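Local coordinates for protein putative non-ribosomal peptide synthetase (PDB 6M7L) that probably serves as a condensation-like X-domain of a non-ribosomal peptide synthetase, a domain type that recruits cytochrome P450 enzymes rather than forming peptide bonds, at residues R30-S35 with T77-S82; L299-E304 with V309-P314. One frame throughout, in Å; residues are numbered along the deposited sequence.

Overall arrangement
Both contacts lie within one condensation-type domain, in series along the chain. Their centres are 21 Å apart and the nearest atoms about 6 Å, with no direct touch. Contact 1 is the more peripheral, its centre 19 Å from that of the chain against 12 Å for contact 2. Helix 26-34 connects them: it carries Trp32 of contact 1, and Pro314 of contact 2 packs on its Arg27 and Gln28. Each also reaches the segment that corresponds to the HHxxxDG motif of condensation domains, here altered. Met31 and Ser35 touch His149, whereas Arg301 forms a salt bridge with Asp154, so both contacts border this segment.

Contact 1 of 2, residues R30-S35 with T77-S82; sequences RMWLLS and TRFPGS
The indole of Trp32 meets the backbone of Phe79 through the edge of its five-membered ring, and this edge is the close-packed part of the contact. Trp32 NE1 donates to Phe79 O at 2.8 Å, with an N-H...O angle of 138°; the bond is thus bent, and the oxygen sits 28° out of the indole plane. Next to it, Trp32 CD1 lies 3.4 Å from Phe79 CB, so one ring edge supplies both a polar and an apolar contact. The Phe79 phenyl then leads away from the indole, and the rings run past one another without stacking. With CG of Trp32 anti to the backbone N (chi1 -171°), the indole is carried off the helix to the loop, where Leu33 CD2 meets its rim in plane.

The six-membered ring makes looser contacts on the solvent side. Trp32 CZ3 is 3.8 Å from Ser82 O, and Trp32 CZ2 is 4.1 Å from Gly81 O, both oxygens approaching obliquely from exposed residues. Gly81 adopts backbone angles at which a side chain would collide with the preceding carbonyl. A leucine in place of Trp32 has no ring N-H, which would probably leave the Phe79 carbonyl without this donor and open a gap between the helix and the exposed Gly81-Ser82 part of the loop.

At the start of the segment 77-82, Arg78 pairs with Glu89 through both backbone and side chain, and Thr77 OG1 bonds to Glu73 O. The result is a helix-to-loop packing in a condensation-type fold: between these two segments, Trp32 packs helix 26-34 against the chain leaving strand 77-78 of the short antiparallel pair with strand 89-90.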
loop_
_atom_site.group_PDB
_atom_site.type_symbol
_atom_site.label_atom_id
_atom_site.label_comp_id
_atom_site.label_asym_id
_atom_site.label_seq_id
_atom_site.Cartn_x
_atom_site.Cartn_y
_atom_site.Cartn_z
ATOM N N ARG A 30 22.057 -16.879 -13.614
ATOM C CA ARG A 30 21.516 -16.713 -14.958
ATOM C C ARG A 30 21.485 -15.244 -15.364
ATOM O O ARG A 30 21.797 -14.904 -16.511
ATOM C CB ARG A 30 20.121 -17.326 -15.044
ATOM C CG ARG A 30 19.587 -17.405 -16.460
ATOM C CD ARG A 30 18.311 -18.222 -16.543
ATOM N NE ARG A 30 17.815 -18.280 -17.912
ATOM C CZ ARG A 30 17.055 -17.344 -18.469
ATOM N NH1 ARG A 30 16.693 -16.277 -17.769
ATOM N NH2 ARG A 30 16.652 -17.474 -19.726
ATOM N N MET A 31 21.121 -14.358 -14.433
ATOM C CA MET A 31 21.071 -12.935 -14.752
ATOM C C MET A 31 22.451 -12.399 -15.101
ATOM O O MET A 31 22.593 -11.581 -16.018
ATOM C CB MET A 31 20.474 -12.150 -13.583
ATOM C CG MET A 31 19.006 -12.441 -13.319
ATOM S SD MET A 31 17.994 -12.231 -14.790
ATOM C CE MET A 31 18.496 -10.586 -15.274
ATOM N N TRP A 32 23.481 -12.842 -14.378
ATOM C CA TRP A 32 24.837 -12.396 -14.675
ATOM C C TRP A 32 25.253 -12.819 -16.078
ATOM O O TRP A 32 25.799 -12.019 -16.848
ATOM C CB TRP A 32 25.808 -12.946 -13.629
ATOM C CG TRP A 32 27.184 -12.361 -13.723
ATOM C CD1 TRP A 32 27.650 -11.258 -13.071
ATOM C CD2 TRP A 32 28.272 -12.843 -14.522
ATOM N NE1 TRP A 32 28.960 -11.023 -13.409
ATOM C CE2 TRP A 32 29.366 -11.982 -14.300
ATOM C CE3 TRP A 32 28.428 -13.919 -15.404
ATOM C CZ2 TRP A 32 30.599 -12.164 -14.927
ATOM C CZ3 TRP A 32 29.653 -14.098 -16.022
ATOM C CH2 TRP A 32 30.721 -13.225 -15.781
ATOM N N LEU A 33 24.988 -14.079 -16.432
ATOM C CA LEU A 33 25.364 -14.584 -17.748
ATOM C C LEU A 33 24.669 -13.805 -18.857
ATOM O O LEU A 33 25.319 -13.312 -19.786
ATOM C CB LEU A 33 25.041 -16.077 -17.842
ATOM C CG LEU A 33 25.911 -16.987 -16.972
ATOM C CD1 LEU A 33 25.373 -18.404 -16.951
ATOM C CD2 LEU A 33 27.349 -16.966 -17.457
ATOM N N LEU A 34 23.343 -13.663 -18.768
ATOM C CA LEU A 34 22.604 -12.929 -19.787
ATOM C C LEU A 34 22.941 -11.445 -19.813
ATOM O O LEU A 34 22.577 -10.766 -20.781
ATOM C CB LEU A 34 21.101 -13.105 -19.582
ATOM C CG LEU A 34 20.562 -14.534 -19.586
ATOM C CD1 LEU A 34 19.047 -14.521 -19.459
ATOM C CD2 LEU A 34 20.997 -15.280 -20.838
ATOM N N SER A 35 23.614 -10.923 -18.788
ATOM C CA SER A 35 24.032 -9.528 -18.798
ATOM C C SER A 35 25.225 -9.281 -19.711
ATOM O O SER A 35 25.524 -8.122 -20.013
ATOM C CB SER A 35 24.374 -9.061 -17.380
ATOM O OG SER A 35 25.742 -9.287 -17.084
ATOM N N THR A 77 26.405 -4.345 -4.036
ATOM C CA THR A 77 27.098 -5.597 -4.298
ATOM C C THR A 77 27.585 -5.631 -5.741
ATOM O O THR A 77 26.874 -5.207 -6.656
ATOM C CB THR A 77 26.176 -6.791 -4.027
ATOM O OG1 THR A 77 25.842 -6.831 -2.634
ATOM C CG2 THR A 77 26.845 -8.098 -4.415
ATOM N N ARG A 78 28.800 -6.130 -5.938
ATOM C CA ARG A 78 29.378 -6.293 -7.262
ATOM C C ARG A 78 29.582 -7.773 -7.555
ATOM O O ARG A 78 29.688 -8.598 -6.645
ATOM C CB ARG A 78 30.703 -5.537 -7.373
ATOM C CG ARG A 78 30.819 -4.696 -8.622
ATOM C CD ARG A 78 31.667 -3.470 -8.359
ATOM N NE ARG A 78 32.844 -3.794 -7.562
ATOM C CZ ARG A 78 33.926 -3.030 -7.487
ATOM N NH1 ARG A 78 33.987 -1.897 -8.173
ATOM N NH2 ARG A 78 34.952 -3.405 -6.733
ATOM N N PHE A 79 29.636 -8.105 -8.847
ATOM C CA PHE A 79 29.636 -9.497 -9.301
ATOM C C PHE A 79 30.823 -9.770 -10.214
ATOM O O PHE A 79 30.666 -9.890 -11.437
ATOM C CB PHE A 79 28.324 -9.836 -10.009
ATOM C CG PHE A 79 27.107 -9.544 -9.189
ATOM C CD1 PHE A 79 26.473 -8.317 -9.282
ATOM C CD2 PHE A 79 26.606 -10.491 -8.313
ATOM C CE1 PHE A 79 25.354 -8.043 -8.521
ATOM C CE2 PHE A 79 25.485 -10.224 -7.549
ATOM C CZ PHE A 79 24.858 -8.998 -7.655
ATOM N N PRO A 80 32.022 -9.892 -9.655
ATOM C CA PRO A 80 33.174 -10.298 -10.460
ATOM C C PRO A 80 33.255 -11.814 -10.582
ATOM O O PRO A 80 32.713 -12.567 -9.769
ATOM C CB PRO A 80 34.362 -9.741 -9.669
ATOM C CG PRO A 80 33.902 -9.818 -8.250
ATOM C CD PRO A 80 32.403 -9.614 -8.257
ATOM N N GLY A 81 33.932 -12.252 -11.629
ATOM C CA GLY A 81 34.097 -13.668 -11.885
ATOM C C GLY A 81 34.184 -13.929 -13.375
ATOM O O GLY A 81 34.540 -13.047 -14.152
ATOM N N SER A 82 33.848 -15.159 -13.755
ATOM C CA SER A 82 33.962 -15.588 -15.141
ATOM C C SER A 82 32.856 -16.592 -15.443
ATOM O O SER A 82 31.918 -16.770 -14.658
ATOM C CB SER A 82 35.353 -16.172 -15.413
ATOM O OG SER A 82 35.413 -16.751 -16.706
#

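Contact 2 of 2, residues L299-E304 with V309-P314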
loop_
_atom_site.group_PDB
_atom_site.type_symbol
_atom_site.label_atom_id
_atom_site.label_comp_id
_atom_site.label_asym_id
_atom_site.label_seq_id
_atom_site.Cartn_x
_atom_site.Cartn_y
_atom_site.Cartn_z
ATOM N N LEU A 299 5.995 -16.261 -9.854
ATOM C CA LEU A 299 5.520 -16.037 -8.501
ATOM C C LEU A 299 6.415 -15.025 -7.802
ATOM O O LEU A 299 7.628 -14.998 -8.044
ATOM C CB LEU A 299 5.506 -17.343 -7.707
ATOM C CG LEU A 299 4.643 -18.466 -8.287
ATOM C CD1 LEU A 299 4.880 -19.767 -7.538
ATOM C CD2 LEU A 299 3.172 -18.087 -8.248
ATOM N N PRO A 300 5.868 -14.169 -6.946
ATOM C CA PRO A 300 6.719 -13.211 -6.229
ATOM C C PRO A 300 7.522 -13.886 -5.130
ATOM O O PRO A 300 7.591 -15.119 -5.072
ATOM C CB PRO A 300 5.711 -12.205 -5.662
ATOM C CG PRO A 300 4.463 -13.004 -5.488
ATOM C CD PRO A 300 4.442 -14.004 -6.614
ATOM N N ARG A 301 8.137 -13.091 -4.257
ATOM C CA ARG A 301 8.882 -13.652 -3.139
ATOM C C ARG A 301 7.965 -14.491 -2.258
ATOM O O ARG A 301 6.749 -14.285 -2.214
ATOM C CB ARG A 301 9.526 -12.540 -2.313
ATOM C CG ARG A 301 8.540 -11.579 -1.680
ATOM C CD ARG A 301 9.255 -10.328 -1.209
ATOM N NE ARG A 301 9.889 -9.629 -2.324
ATOM C CZ ARG A 301 10.726 -8.605 -2.189
ATOM N NH1 ARG A 301 11.044 -8.157 -0.981
ATOM N NH2 ARG A 301 11.250 -8.032 -3.264
ATOM N N ASP A 302 8.562 -15.458 -1.563
ATOM C CA ASP A 302 7.809 -16.291 -0.635
ATOM C C ASP A 302 7.136 -15.409 0.405
ATOM O O ASP A 302 7.811 -14.800 1.241
ATOM C CB ASP A 302 8.723 -17.321 0.036
ATOM C CG ASP A 302 7.948 -18.438 0.717
ATOM O OD1 ASP A 302 6.780 -18.217 1.102
ATOM O OD2 ASP A 302 8.512 -19.543 0.868
ATOM N N GLU A 303 5.806 -15.318 0.347
ATOM C CA GLU A 303 5.083 -14.479 1.293
ATOM C C GLU A 303 5.110 -15.047 2.707
ATOM O O GLU A 303 4.866 -14.302 3.662
ATOM C CB GLU A 303 3.637 -14.281 0.831
ATOM C CG GLU A 303 2.847 -15.570 0.679
ATOM C CD GLU A 303 1.371 -15.322 0.424
ATOM O OE1 GLU A 303 1.040 -14.300 -0.213
ATOM O OE2 GLU A 303 0.543 -16.145 0.871
ATOM N N GLU A 304 5.399 -16.342 2.865
ATOM C CA GLU A 304 5.543 -16.907 4.203
ATOM C C GLU A 304 6.780 -16.352 4.901
ATOM O O GLU A 304 6.695 -15.854 6.030
ATOM C CB GLU A 304 5.605 -18.434 4.134
ATOM C CG GLU A 304 4.249 -19.118 4.056
ATOM C CD GLU A 304 4.335 -20.609 4.331
ATOM O OE1 GLU A 304 5.424 -21.079 4.726
ATOM O OE2 GLU A 304 3.317 -21.311 4.153
ATOM N N VAL A 309 9.993 -9.390 3.271
ATOM C CA VAL A 309 9.027 -8.349 2.912
ATOM C C VAL A 309 9.683 -6.998 2.642
ATOM O O VAL A 309 9.387 -6.394 1.597
ATOM C CB VAL A 309 7.921 -8.265 3.982
ATOM C CG1 VAL A 309 7.084 -7.011 3.787
ATOM C CG2 VAL A 309 7.042 -9.504 3.935
ATOM N N PRO A 310 10.552 -6.466 3.502
ATOM C CA PRO A 310 11.051 -5.099 3.294
ATOM C C PRO A 310 12.370 -4.980 2.543
ATOM O O PRO A 310 12.950 -3.890 2.547
ATOM C CB PRO A 310 11.226 -4.608 4.735
ATOM C CG PRO A 310 11.731 -5.820 5.435
ATOM C CD PRO A 310 11.025 -7.000 4.796
ATOM N N MET A 311 12.866 -6.035 1.901
ATOM C CA MET A 311 14.210 -6.016 1.343
ATOM C C MET A 311 14.195 -6.160 -0.175
ATOM O O MET A 311 13.302 -6.787 -0.755
ATOM C CB MET A 311 15.081 -7.118 1.964
ATOM C CG MET A 311 14.505 -8.515 1.861
ATOM S SD MET A 311 15.539 -9.720 2.719
ATOM C CE MET A 311 17.138 -9.348 2.005
ATOM N N VAL A 312 15.205 -5.560 -0.805
ATOM C CA VAL A 312 15.412 -5.657 -2.244
ATOM C C VAL A 312 16.145 -6.955 -2.552
ATOM O O VAL A 312 17.046 -7.367 -1.812
ATOM C CB VAL A 312 16.202 -4.434 -2.750
ATOM C CG1 VAL A 312 16.504 -4.555 -4.236
ATOM C CG2 VAL A 312 15.442 -3.149 -2.457
ATOM N N GLY A 313 15.757 -7.614 -3.642
ATOM C CA GLY A 313 16.415 -8.827 -4.062
ATOM C C GLY A 313 15.762 -9.470 -5.268
ATOM O O GLY A 313 14.597 -9.214 -5.586
ATOM N N PRO A 314 16.512 -10.316 -5.978
ATOM C CA PRO A 314 15.924 -11.101 -7.080
ATOM C C PRO A 314 15.164 -12.312 -6.554
ATOM O O PRO A 314 15.576 -13.468 -6.689
ATOM C CB PRO A 314 17.158 -11.483 -7.903
ATOM C CG PRO A 314 18.240 -11.596 -6.889
ATOM C CD PRO A 314 17.968 -10.517 -5.877
#
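The loop between strands 292-299 and 317-324 of a condensation-type fold is bridged across its width by Arg301, whose guanidinium spans from the first half of the loop to the second. The salt bridge of Arg301 NH2 with Asp154, at the altered version of the HHxxxDG motif, is consistent with the arginine-aspartate pair of condensation domains. That link to Asp154, which lies outside both segments, is probably structural, as in those relatives.

Arg301 NH1 serves the loop itself. It donates to Met311 O at 2.7 Å, with an N-H...O angle of 149°, and it lies in the plane of that carbonyl, at a C=O...N angle of 157°. A second hydrogen bond from NH1 goes to Leu308 O, just before the segment 309-314, so two backbone oxygens grip the same nitrogen. Val309 O is also near, 3.5 Å from Arg301 NH1. The chain reaches these oxygens with CG placed between the backbone N and the carbonyl carbon (chi1 62°) and a further bend at chi3. The Met311 side chain itself adds little: its CG comes no nearer than 4.5 Å to Arg301 NH1.

Around this core, Ser157 OG accepts from Gly313 N and makes a weak bond with Arg301 NH2, tying the loop to helix 155-172. Glu303 packs on an apolar side chain of the other protein chain. It is also the middle residue of an Asx turn, in which Asp302 OD1 accepts from Glu304 N at 2.9 Å.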